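Local atomic coordinates of G protein alpha subunit (PDB entry 4FID), a protein that probably relays signals from membrane receptors as the guanine nucleotide-binding alpha subunit of a heterotrimeric G protein, and binds GDP. Residues Thr148-Glu153 and Leu165-Gly170; Gly12-Ser16 and Arg209-Ser213; Leu25-Gly30 and Tyr154-Val158; Ser44-Asn48 and His143-Lys147. One frame throughout, in Å; residues are numbered along the deposited sequence.

Contact 1. Residues Thr148-Glu153 and Leu165-Gly170; sequences TTGIHE and LIDVGG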
# COMPACT_ATOMS: atom_id res chain seq x y z
N THR A 148 -10.93 1.37 0.14
CA THR A 148 -11.77 0.17 0.16
C THR A 148 -12.50 0.05 1.49
O THR A 148 -11.99 -0.57 2.43
CB THR A 148 -10.99 -1.14 -0.20
OG1 THR A 148 -10.22 -1.60 0.92
CG2 THR A 148 -10.08 -0.93 -1.41
N THR A 149 -13.67 0.67 1.59
CA THR A 149 -14.55 0.42 2.73
C THR A 149 -14.83 -1.06 2.64
O THR A 149 -15.17 -1.58 1.57
CB THR A 149 -15.83 1.27 2.71
OG1 THR A 149 -16.63 0.91 1.57
CG2 THR A 149 -15.48 2.75 2.65
N GLY A 150 -14.69 -1.73 3.77
CA GLY A 150 -14.10 -3.05 3.74
C GLY A 150 -14.85 -4.35 3.83
O GLY A 150 -15.17 -4.82 4.91
N ILE A 151 -15.10 -4.95 2.67
CA ILE A 151 -15.26 -6.39 2.62
C ILE A 151 -15.25 -6.87 1.18
O ILE A 151 -16.25 -6.80 0.48
CB ILE A 151 -16.48 -6.90 3.43
CG1 ILE A 151 -16.28 -8.37 3.78
CG2 ILE A 151 -17.81 -6.64 2.71
CD1 ILE A 151 -15.01 -8.62 4.53
N HIS A 152 -14.10 -7.33 0.73
CA HIS A 152 -13.94 -7.78 -0.64
C HIS A 152 -13.53 -9.24 -0.68
O HIS A 152 -12.57 -9.63 -0.01
CB HIS A 152 -12.88 -6.94 -1.36
CG HIS A 152 -13.24 -5.50 -1.50
ND1 HIS A 152 -13.77 -4.97 -2.66
CD2 HIS A 152 -13.15 -4.46 -0.63
CE1 HIS A 152 -13.99 -3.68 -2.50
NE2 HIS A 152 -13.62 -3.35 -1.28
N GLU A 153 -14.26 -10.04 -1.45
CA GLU A 153 -13.94 -11.45 -1.60
C GLU A 153 -13.57 -11.71 -3.04
O GLU A 153 -14.06 -11.03 -3.93
CB GLU A 153 -15.15 -12.31 -1.22
CG GLU A 153 -15.61 -12.14 0.22
CD GLU A 153 -16.60 -13.21 0.69
OE1 GLU A 153 -17.80 -12.91 0.77
OE2 GLU A 153 -16.17 -14.35 1.00
N LEU A 165 -9.91 -15.33 -1.26
CA LEU A 165 -9.24 -14.20 -0.64
C LEU A 165 -10.31 -13.33 0.01
O LEU A 165 -11.27 -12.94 -0.66
CB LEU A 165 -8.44 -13.43 -1.70
CG LEU A 165 -7.39 -12.35 -1.35
CD1 LEU A 165 -8.04 -11.09 -0.84
CD2 LEU A 165 -6.38 -12.84 -0.33
N ILE A 166 -10.17 -13.06 1.31
CA ILE A 166 -11.08 -12.17 2.02
C ILE A 166 -10.33 -10.93 2.43
O ILE A 166 -9.44 -10.99 3.28
CB ILE A 166 -11.63 -12.82 3.29
CG1 ILE A 166 -12.32 -14.15 2.95
CG2 ILE A 166 -12.57 -11.81 4.05
CD1 ILE A 166 -12.57 -15.03 4.14
N ASP A 167 -10.67 -9.80 1.82
CA ASP A 167 -9.99 -8.52 2.09
C ASP A 167 -10.82 -7.69 3.08
O ASP A 167 -11.86 -7.15 2.71
CB ASP A 167 -9.75 -7.76 0.78
CG ASP A 167 -9.14 -6.39 0.98
OD1 ASP A 167 -9.07 -5.65 -0.02
OD2 ASP A 167 -8.73 -6.04 2.11
N VAL A 168 -10.37 -7.62 4.32
CA VAL A 168 -11.13 -6.93 5.36
C VAL A 168 -10.67 -5.48 5.52
O VAL A 168 -9.55 -5.23 5.93
CB VAL A 168 -11.00 -7.62 6.73
CG1 VAL A 168 -11.95 -6.98 7.71
CG2 VAL A 168 -11.28 -9.11 6.62
N GLY A 169 -11.53 -4.53 5.17
CA GLY A 169 -11.19 -3.12 5.32
C GLY A 169 -11.95 -2.47 6.47
O GLY A 169 -12.10 -3.09 7.53
N GLY A 170 -12.40 -1.23 6.28
CA GLY A 170 -13.21 -0.53 7.26
C GLY A 170 -12.51 -0.05 8.52
O GLY A 170 -11.31 -0.29 8.72
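With its CG anti to the carbonyl carbon (chi1 -64°), His152 lies beside Asp167, whose CG is instead turned anti to its own backbone N (chi1 176°); the two residues share one face of the sheet and meet at their CB atoms, His152 CB to Asp167 CB 3.9 Å. Asp167 OD1 stands obliquely to the imidazole, while OD2 is engaged in a salt bridge with Lys18. Two backbone bonds clamp this antiparallel hydrogen-bonded pair: His152 N reaches Asp167 O at 3.0 Å, and Asp167 N reaches His152 O at 2.6 Å. The strands belong to the hairpin of 152-157 and 162-167, and the run from Asp167 to Gly170 fits the DxGG signature with which switch II opens in G-alpha proteins. Beyond the paired strands, the main chains stay close at Gly150 and Gly169, neither of which has a side chain. Beside Ile166, on the face away from Asp167, Ile151 brings its CD1 to 4.0 Å from Ile166 CG2, the two side chains lying side by side and pointing the same way; Phe182 touches both. Glu153 CA makes a CA-H...O contact with Leu165 O, and Glu153 OE2 is hydrogen-bonded to His164.

Contact 2. Residues Gly12-Ser16 and Arg209-Ser213; sequences GSGES and RLTES. With GDP (guanosine-5'-diphosphate), chain C.
Ser13 and Ser213 make the close part of this contact, and Glu15 with Arg209 the loose part, so one short loop illustrates how a nucleotide-binding turn can be close-packed at one point and loosely tethered at another. At the buried end, Ser13 OG donates to Ser213 OG across 3.3 Å. With OG anti to its carbonyl carbon (chi1 -63°), Ser13 turns its hydroxyl to the helix, where it also lies near Ser213 CA. Ser213 OG is hydrogen-bonded to Glu196 as well, which makes a short polar chain of it. Within the loop, Ser16 OG bonds to Ser13 O at 2.8 Å, approaching from above the carbonyl plane, and so braces the turn.

Toward the more exposed end the partners draw apart. Glu15 OE2 sits over one face of the Arg209 guanidinium, 3.9 Å from Arg209 NH2, with the carboxylate plane turned 81° to it; no N-H points at the oxygen, leaving a long, purely electrostatic pair. The Glu15 side chain is poorly ordered, and its OE1 has a weak ion pair with Arg145. The backbone of the same residue meets the nucleotide: Glu15 N donates to GDP O2B at 3.1 Å, as expected of a P-loop amide. The loop joins strand 6-12 to helix 18-28, while helix 209-222 touches the loop and also packs on helix 263-275, where Leu210 and Ser213 meet Phe274.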
# COMPACT_ATOMS: atom_id res chain seq x y z
N GLY A 12 -4.99 -5.32 7.90
CA GLY A 12 -3.95 -4.34 8.04
C GLY A 12 -4.51 -3.05 8.52
O GLY A 12 -5.70 -2.93 8.66
N SER A 13 -3.64 -2.08 8.79
CA SER A 13 -4.06 -0.71 9.04
C SER A 13 -4.35 -0.04 7.72
O SER A 13 -4.37 -0.69 6.66
CB SER A 13 -2.98 0.06 9.79
OG SER A 13 -2.76 -0.53 11.06
N GLY A 14 -4.58 1.26 7.77
CA GLY A 14 -4.84 2.03 6.57
C GLY A 14 -3.55 2.47 5.92
O GLY A 14 -2.61 2.88 6.61
N GLU A 15 -3.52 2.40 4.60
CA GLU A 15 -2.35 2.79 3.82
C GLU A 15 -1.19 1.86 4.09
O GLU A 15 -0.04 2.26 4.09
CB GLU A 15 -1.94 4.24 4.11
CG GLU A 15 -2.53 5.25 3.13
CD GLU A 15 -2.79 6.58 3.80
OE1 GLU A 15 -2.52 7.64 3.17
OE2 GLU A 15 -3.27 6.56 4.95
N SER A 16 -1.52 0.60 4.35
CA SER A 16 -0.53 -0.43 4.46
C SER A 16 -0.25 -1.02 3.08
O SER A 16 0.72 -1.73 2.87
CB SER A 16 -1.05 -1.52 5.37
OG SER A 16 -2.37 -1.83 5.01
N ARG A 209 1.29 6.06 13.98
CA ARG A 209 0.83 5.01 13.08
C ARG A 209 1.43 3.66 13.44
O ARG A 209 0.78 2.62 13.34
CB ARG A 209 1.15 5.36 11.62
CG ARG A 209 0.34 6.51 11.09
CD ARG A 209 0.37 6.59 9.59
NE ARG A 209 -0.66 7.52 9.11
CZ ARG A 209 -1.93 7.18 8.90
NH1 ARG A 209 -2.32 5.92 9.11
NH2 ARG A 209 -2.80 8.08 8.48
N LEU A 210 2.69 3.68 13.87
CA LEU A 210 3.44 2.46 14.12
C LEU A 210 2.84 1.67 15.29
O LEU A 210 2.59 0.47 15.17
CB LEU A 210 4.91 2.80 14.35
CG LEU A 210 5.89 1.67 14.66
CD1 LEU A 210 5.92 0.60 13.56
CD2 LEU A 210 7.27 2.22 14.92
N THR A 211 2.60 2.36 16.40
CA THR A 211 1.99 1.74 17.58
C THR A 211 0.54 1.30 17.34
O THR A 211 0.08 0.29 17.88
CB THR A 211 2.08 2.67 18.82
OG1 THR A 211 1.45 3.93 18.53
CG2 THR A 211 3.52 2.90 19.21
N GLU A 212 -0.19 2.06 16.54
CA GLU A 212 -1.50 1.62 16.12
C GLU A 212 -1.44 0.31 15.28
O GLU A 212 -2.24 -0.59 15.51
CB GLU A 212 -2.23 2.73 15.36
CG GLU A 212 -3.68 2.40 15.06
CD GLU A 212 -4.19 3.10 13.82
OE1 GLU A 212 -5.40 2.94 13.52
OE2 GLU A 212 -3.40 3.81 13.15
N SER A 213 -0.51 0.19 14.32
CA SER A 213 -0.41 -1.06 13.58
C SER A 213 -0.04 -2.22 14.48
O SER A 213 -0.58 -3.32 14.34
CB SER A 213 0.63 -1.00 12.46
OG SER A 213 0.40 0.12 11.65
PB GDP C . -5.54 -0.10 2.06
O1B GDP C . -6.78 -0.07 1.20
O2B GDP C . -5.78 0.73 3.30
O3B GDP C . -5.28 -1.53 2.44
O3A GDP C . -4.24 0.52 1.29
PA GDP C . -4.15 0.78 -0.32
O1A GDP C . -3.93 -0.52 -1.08
O2A GDP C . -5.39 1.49 -0.83
O5' GDP C . -2.88 1.77 -0.48
C5' GDP C . -3.04 3.05 -1.10
C4' GDP C . -1.79 3.50 -1.86
O4' GDP C . -0.60 2.82 -1.43
C3' GDP C . -1.91 3.27 -3.37
O3' GDP C . -1.70 4.52 -4.06
C2' GDP C . -0.83 2.26 -3.71
O2' GDP C . -0.29 2.47 -5.02
C1' GDP C . 0.18 2.45 -2.57
N9 GDP C . 1.03 1.25 -2.32
C8 GDP C . 0.66 0.07 -1.78
N7 GDP C . 1.72 -0.79 -1.71
C5 GDP C . 2.79 -0.15 -2.20
C6 GDP C . 4.23 -0.46 -2.43
O6 GDP C . 4.71 -1.56 -2.13
N1 GDP C . 5.00 0.48 -2.99
C2 GDP C . 4.53 1.70 -3.32
N2 GDP C . 5.37 2.60 -3.86
N3 GDP C . 3.23 2.06 -3.14
C4 GDP C . 2.33 1.19 -2.60

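Contact 3. Residues Leu25-Gly30 and Tyr154-Val158; sequences LKILFG and YDFVV
Gly30, just after helix 18-28, brings its CA to 4.5 Å from Phe156 CA on the strand, while Leu25 O accepts from both Phe29 N and Gly30 N. Phe29 and Phe156 are the main packing residues. Phe29 CB abuts Phe156 CB at 3.5 Å, and the two rings, with planes 29° apart, are slid so far past each other that they barely overlap. Val158 CB lies over one face of the Phe29 ring, toward the rim, in a CH-pi contact, 4.2 Å from the ring centroid; Leu28 CB, from the same segment as Phe29, lies toward the rim of the opposite face. Val158 CG2, anti to its backbone N, adds a touch at Phe29 CE1 of 3.8 Å. At the other end, Lys26 crosses Tyr154 at about a right angle, its CB 4.0 Å from Tyr154 CE1 and its CG over the face, toward the rim; the ammonium is too distant for more than a weak cation-pi attraction. Tyr154 OH bonds to Ala22 O, further back on the same helix. Such packing of the helix that follows the P-loop against the sheet, here on its outermost strand 152-157, belongs to the Ras-like alpha/beta fold.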
# COMPACT_ATOMS: atom_id res chain seq x y z
N LEU A 25 -3.10 -9.73 -6.78
CA LEU A 25 -3.33 -11.18 -6.84
C LEU A 25 -4.46 -11.49 -7.80
O LEU A 25 -4.45 -12.54 -8.44
CB LEU A 25 -3.67 -11.74 -5.45
CG LEU A 25 -2.55 -11.70 -4.41
CD1 LEU A 25 -3.08 -12.02 -3.02
CD2 LEU A 25 -1.43 -12.65 -4.80
N LYS A 26 -5.43 -10.58 -7.89
CA LYS A 26 -6.47 -10.76 -8.91
C LYS A 26 -5.85 -10.64 -10.30
O LYS A 26 -6.23 -11.41 -11.19
CB LYS A 26 -7.63 -9.77 -8.75
CG LYS A 26 -8.95 -10.33 -9.27
CD LYS A 26 -10.04 -9.26 -9.41
CE LYS A 26 -11.35 -9.86 -9.98
NZ LYS A 26 -12.36 -8.87 -10.44
N ILE A 27 -4.90 -9.71 -10.49
CA ILE A 27 -4.23 -9.59 -11.78
C ILE A 27 -3.42 -10.85 -12.08
O ILE A 27 -3.47 -11.39 -13.19
CB ILE A 27 -3.26 -8.37 -11.92
CG1 ILE A 27 -3.95 -7.02 -11.71
CG2 ILE A 27 -2.64 -8.38 -13.28
CD1 ILE A 27 -5.18 -6.89 -12.50
N LEU A 28 -2.66 -11.32 -11.09
CA LEU A 28 -1.71 -12.42 -11.30
C LEU A 28 -2.36 -13.78 -11.39
O LEU A 28 -1.88 -14.65 -12.10
CB LEU A 28 -0.67 -12.45 -10.17
CG LEU A 28 0.27 -11.25 -10.07
CD1 LEU A 28 1.05 -11.25 -8.75
CD2 LEU A 28 1.19 -11.25 -11.27
N PHE A 29 -3.44 -13.99 -10.64
CA PHE A 29 -4.01 -15.33 -10.56
C PHE A 29 -5.50 -15.35 -10.86
O PHE A 29 -6.02 -16.37 -11.29
CB PHE A 29 -3.73 -15.95 -9.19
CG PHE A 29 -2.27 -16.01 -8.81
CD1 PHE A 29 -1.40 -16.90 -9.43
CD2 PHE A 29 -1.76 -15.20 -7.80
CE1 PHE A 29 -0.06 -16.97 -9.07
CE2 PHE A 29 -0.44 -15.27 -7.44
CZ PHE A 29 0.42 -16.15 -8.08
N GLY A 30 -6.19 -14.23 -10.61
CA GLY A 30 -7.59 -14.10 -10.99
C GLY A 30 -7.64 -13.80 -12.48
O GLY A 30 -6.73 -14.15 -13.22
N TYR A 154 -12.68 -12.67 -3.25
CA TYR A 154 -12.60 -13.33 -4.55
C TYR A 154 -11.75 -14.58 -4.58
O TYR A 154 -11.04 -14.90 -3.62
CB TYR A 154 -12.24 -12.41 -5.72
CG TYR A 154 -11.26 -11.30 -5.43
CD1 TYR A 154 -9.90 -11.54 -5.33
CD2 TYR A 154 -11.70 -9.98 -5.31
CE1 TYR A 154 -9.01 -10.51 -5.09
CE2 TYR A 154 -10.83 -8.95 -5.07
CZ TYR A 154 -9.49 -9.21 -4.96
OH TYR A 154 -8.64 -8.16 -4.72
N ASP A 155 -11.86 -15.30 -5.69
CA ASP A 155 -11.15 -16.55 -5.86
C ASP A 155 -10.09 -16.40 -6.94
O ASP A 155 -10.30 -15.69 -7.93
CB ASP A 155 -12.13 -17.65 -6.25
CG ASP A 155 -13.31 -17.72 -5.31
OD1 ASP A 155 -13.17 -18.25 -4.18
OD2 ASP A 155 -14.38 -17.22 -5.69
N PHE A 156 -8.95 -17.04 -6.72
CA PHE A 156 -7.96 -17.25 -7.76
C PHE A 156 -7.48 -18.70 -7.72
O PHE A 156 -7.98 -19.51 -6.94
CB PHE A 156 -6.81 -16.25 -7.64
CG PHE A 156 -6.28 -16.09 -6.25
CD1 PHE A 156 -6.94 -15.31 -5.33
CD2 PHE A 156 -5.11 -16.72 -5.86
CE1 PHE A 156 -6.46 -15.16 -4.03
CE2 PHE A 156 -4.61 -16.57 -4.57
CZ PHE A 156 -5.29 -15.80 -3.66
N VAL A 157 -6.52 -19.03 -8.59
CA VAL A 157 -5.88 -20.33 -8.60
C VAL A 157 -4.39 -20.07 -8.65
O VAL A 157 -3.95 -19.12 -9.29
CB VAL A 157 -6.30 -21.17 -9.84
CG1 VAL A 157 -5.29 -22.28 -10.10
CG2 VAL A 157 -7.70 -21.75 -9.68
N VAL A 158 -3.60 -20.89 -7.97
CA VAL A 158 -2.15 -20.80 -8.11
C VAL A 158 -1.53 -22.19 -8.24
O VAL A 158 -1.64 -23.02 -7.33
CB VAL A 158 -1.48 -19.93 -7.00
CG1 VAL A 158 -2.05 -20.24 -5.64
CG2 VAL A 158 0.04 -20.11 -7.01

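Contact 4. Residues Ser44-Asn48 and His143-Lys147; sequences SICSN and HNRTK. With GDP (guanosine-5'-diphosphate), chain C.
Asn144 reaches across to segment 44-48 of helix 42-62, its CG anti to the backbone N (chi1 -165°), and can be followed atom by atom. Its CB lies 3.9 Å from Ile45 CG1, and further out both CG and ND2 of Asn144 lie beside that same methylene. At the tip the two polar atoms diverge to different partners. Asn144 OD1 accepts from Asn48 ND2 at 2.7 Å; the donor is tilted 24° from the carbonyl plane of Asn144, and the two amides, arriving from opposite directions, have planes 39° apart. Asn144 ND2 gives a weak bond to Ser44 OG at 3.2 Å. Leu122 touches Ile45, Asn48 and Asn144. The next residue turns to the nucleotide: Arg145, bent along its chain, donates from NE to GDP O3' at 3.2 Å and sets the guanidinium edge beside the ribose O4'. Helix 42-62 belongs to the all-helical domain, and the loop segment 143-147 holds what corresponds to the start of the first switch region in G-alpha proteins; their meeting beside the ribose is typical of the interdomain cleft in which these proteins hold guanine nucleotides.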
# COMPACT_ATOMS: atom_id res chain seq x y z
N SER A 44 -11.46 9.34 -10.37
CA SER A 44 -10.62 9.53 -9.21
C SER A 44 -9.18 9.64 -9.65
O SER A 44 -8.41 10.42 -9.09
CB SER A 44 -10.82 8.42 -8.17
OG SER A 44 -10.08 7.29 -8.52
N ILE A 45 -8.80 8.88 -10.68
CA ILE A 45 -7.44 9.00 -11.21
C ILE A 45 -7.22 10.39 -11.81
O ILE A 45 -6.22 11.06 -11.51
CB ILE A 45 -7.14 7.94 -12.25
CG1 ILE A 45 -7.10 6.56 -11.58
CG2 ILE A 45 -5.81 8.26 -12.95
CD1 ILE A 45 -7.05 5.41 -12.57
N CYS A 46 -8.17 10.84 -12.62
CA CYS A 46 -8.05 12.17 -13.20
C CYS A 46 -8.04 13.26 -12.12
O CYS A 46 -7.27 14.21 -12.19
CB CYS A 46 -9.14 12.40 -14.26
SG CYS A 46 -8.90 11.37 -15.75
N SER A 47 -8.87 13.09 -11.10
CA SER A 47 -8.90 14.00 -9.97
C SER A 47 -7.56 14.04 -9.19
O SER A 47 -7.04 15.12 -8.86
CB SER A 47 -10.05 13.62 -9.03
OG SER A 47 -10.13 14.51 -7.94
N ASN A 48 -7.04 12.85 -8.87
CA ASN A 48 -5.75 12.74 -8.19
C ASN A 48 -4.59 13.45 -8.92
O ASN A 48 -3.66 13.93 -8.28
CB ASN A 48 -5.37 11.27 -7.99
CG ASN A 48 -6.24 10.57 -6.99
OD1 ASN A 48 -7.01 11.22 -6.28
ND2 ASN A 48 -6.12 9.25 -6.91
N HIS A 143 -1.53 1.50 -8.98
CA HIS A 143 -0.86 2.66 -8.41
C HIS A 143 -1.79 3.71 -7.84
O HIS A 143 -1.37 4.59 -7.09
CB HIS A 143 0.04 3.33 -9.44
CG HIS A 143 1.29 2.57 -9.72
ND1 HIS A 143 1.36 1.58 -10.68
CD2 HIS A 143 2.52 2.65 -9.17
CE1 HIS A 143 2.58 1.08 -10.71
NE2 HIS A 143 3.31 1.71 -9.80
N ASN A 144 -3.06 3.65 -8.21
CA ASN A 144 -3.95 4.69 -7.75
C ASN A 144 -4.47 4.46 -6.35
O ASN A 144 -4.70 3.33 -5.93
CB ASN A 144 -5.11 4.91 -8.70
CG ASN A 144 -5.82 6.22 -8.43
OD1 ASN A 144 -5.17 7.26 -8.41
ND2 ASN A 144 -7.15 6.17 -8.21
N ARG A 145 -4.66 5.55 -5.63
CA ARG A 145 -5.20 5.49 -4.29
C ARG A 145 -6.73 5.33 -4.31
O ARG A 145 -7.43 6.14 -4.91
CB ARG A 145 -4.78 6.74 -3.51
CG ARG A 145 -3.31 7.08 -3.72
CD ARG A 145 -2.67 7.66 -2.47
NE ARG A 145 -1.85 6.70 -1.72
CZ ARG A 145 -1.38 6.91 -0.50
NH1 ARG A 145 -1.65 8.06 0.12
NH2 ARG A 145 -0.65 5.99 0.12
N THR A 146 -7.23 4.26 -3.69
CA THR A 146 -8.67 4.13 -3.45
C THR A 146 -8.94 3.74 -2.00
O THR A 146 -8.12 3.10 -1.35
CB THR A 146 -9.36 3.10 -4.37
OG1 THR A 146 -8.64 1.86 -4.34
CG2 THR A 146 -9.44 3.61 -5.80
N LYS A 147 -10.11 4.15 -1.50
CA LYS A 147 -10.56 3.76 -0.17
C LYS A 147 -11.45 2.53 -0.25
O LYS A 147 -12.60 2.62 -0.66
CB LYS A 147 -11.37 4.89 0.46
CG LYS A 147 -10.61 6.18 0.67
CD LYS A 147 -11.54 7.27 1.17
CE LYS A 147 -10.83 8.60 1.28
NZ LYS A 147 -11.79 9.70 1.56
PB GDP C . -5.54 -0.10 2.06
O1B GDP C . -6.78 -0.07 1.20
O2B GDP C . -5.78 0.73 3.30
O3B GDP C . -5.28 -1.53 2.44
O3A GDP C . -4.24 0.52 1.29
PA GDP C . -4.15 0.78 -0.32
O1A GDP C . -3.93 -0.52 -1.08
O2A GDP C . -5.39 1.49 -0.83
O5' GDP C . -2.88 1.77 -0.48
C5' GDP C . -3.04 3.05 -1.10
C4' GDP C . -1.79 3.50 -1.86
O4' GDP C . -0.60 2.82 -1.43
C3' GDP C . -1.91 3.27 -3.37
O3' GDP C . -1.70 4.52 -4.06
C2' GDP C . -0.83 2.26 -3.71
O2' GDP C . -0.29 2.47 -5.02
C1' GDP C . 0.18 2.45 -2.57
N9 GDP C . 1.03 1.25 -2.32
C8 GDP C . 0.66 0.07 -1.78
N7 GDP C . 1.72 -0.79 -1.71
C5 GDP C . 2.79 -0.15 -2.20
C6 GDP C . 4.23 -0.46 -2.43
O6 GDP C . 4.71 -1.56 -2.13
N1 GDP C . 5.00 0.48 -2.99
C2 GDP C . 4.53 1.70 -3.32
N2 GDP C . 5.37 2.60 -3.86
N3 GDP C . 3.23 2.06 -3.14
C4 GDP C . 2.33 1.19 -2.60

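Along the chain, contact 4 closes before contact 1 opens, contact 3 alternates with contact 1, and the segments of contact 2 enclose the other three. Contacts 1 and 3 share strand 152-157, with centres 15 Å apart; Leu165 CB of contact 1 packs on Phe156 CE1 of contact 3. Contact 4 continues directly into contact 1 in sequence, although their centres are 18 Å apart. Contacts 2 and 4 both touch GDP from centres 20 Å apart, and Glu15 and Arg145 form a weak ion pair between them. The Ras-like sheet with its flanking helices and the all-helical domain are thus tied together around one nucleotide, and the 143-170 region connects ribose, hairpin and switch segments in a single run of chain.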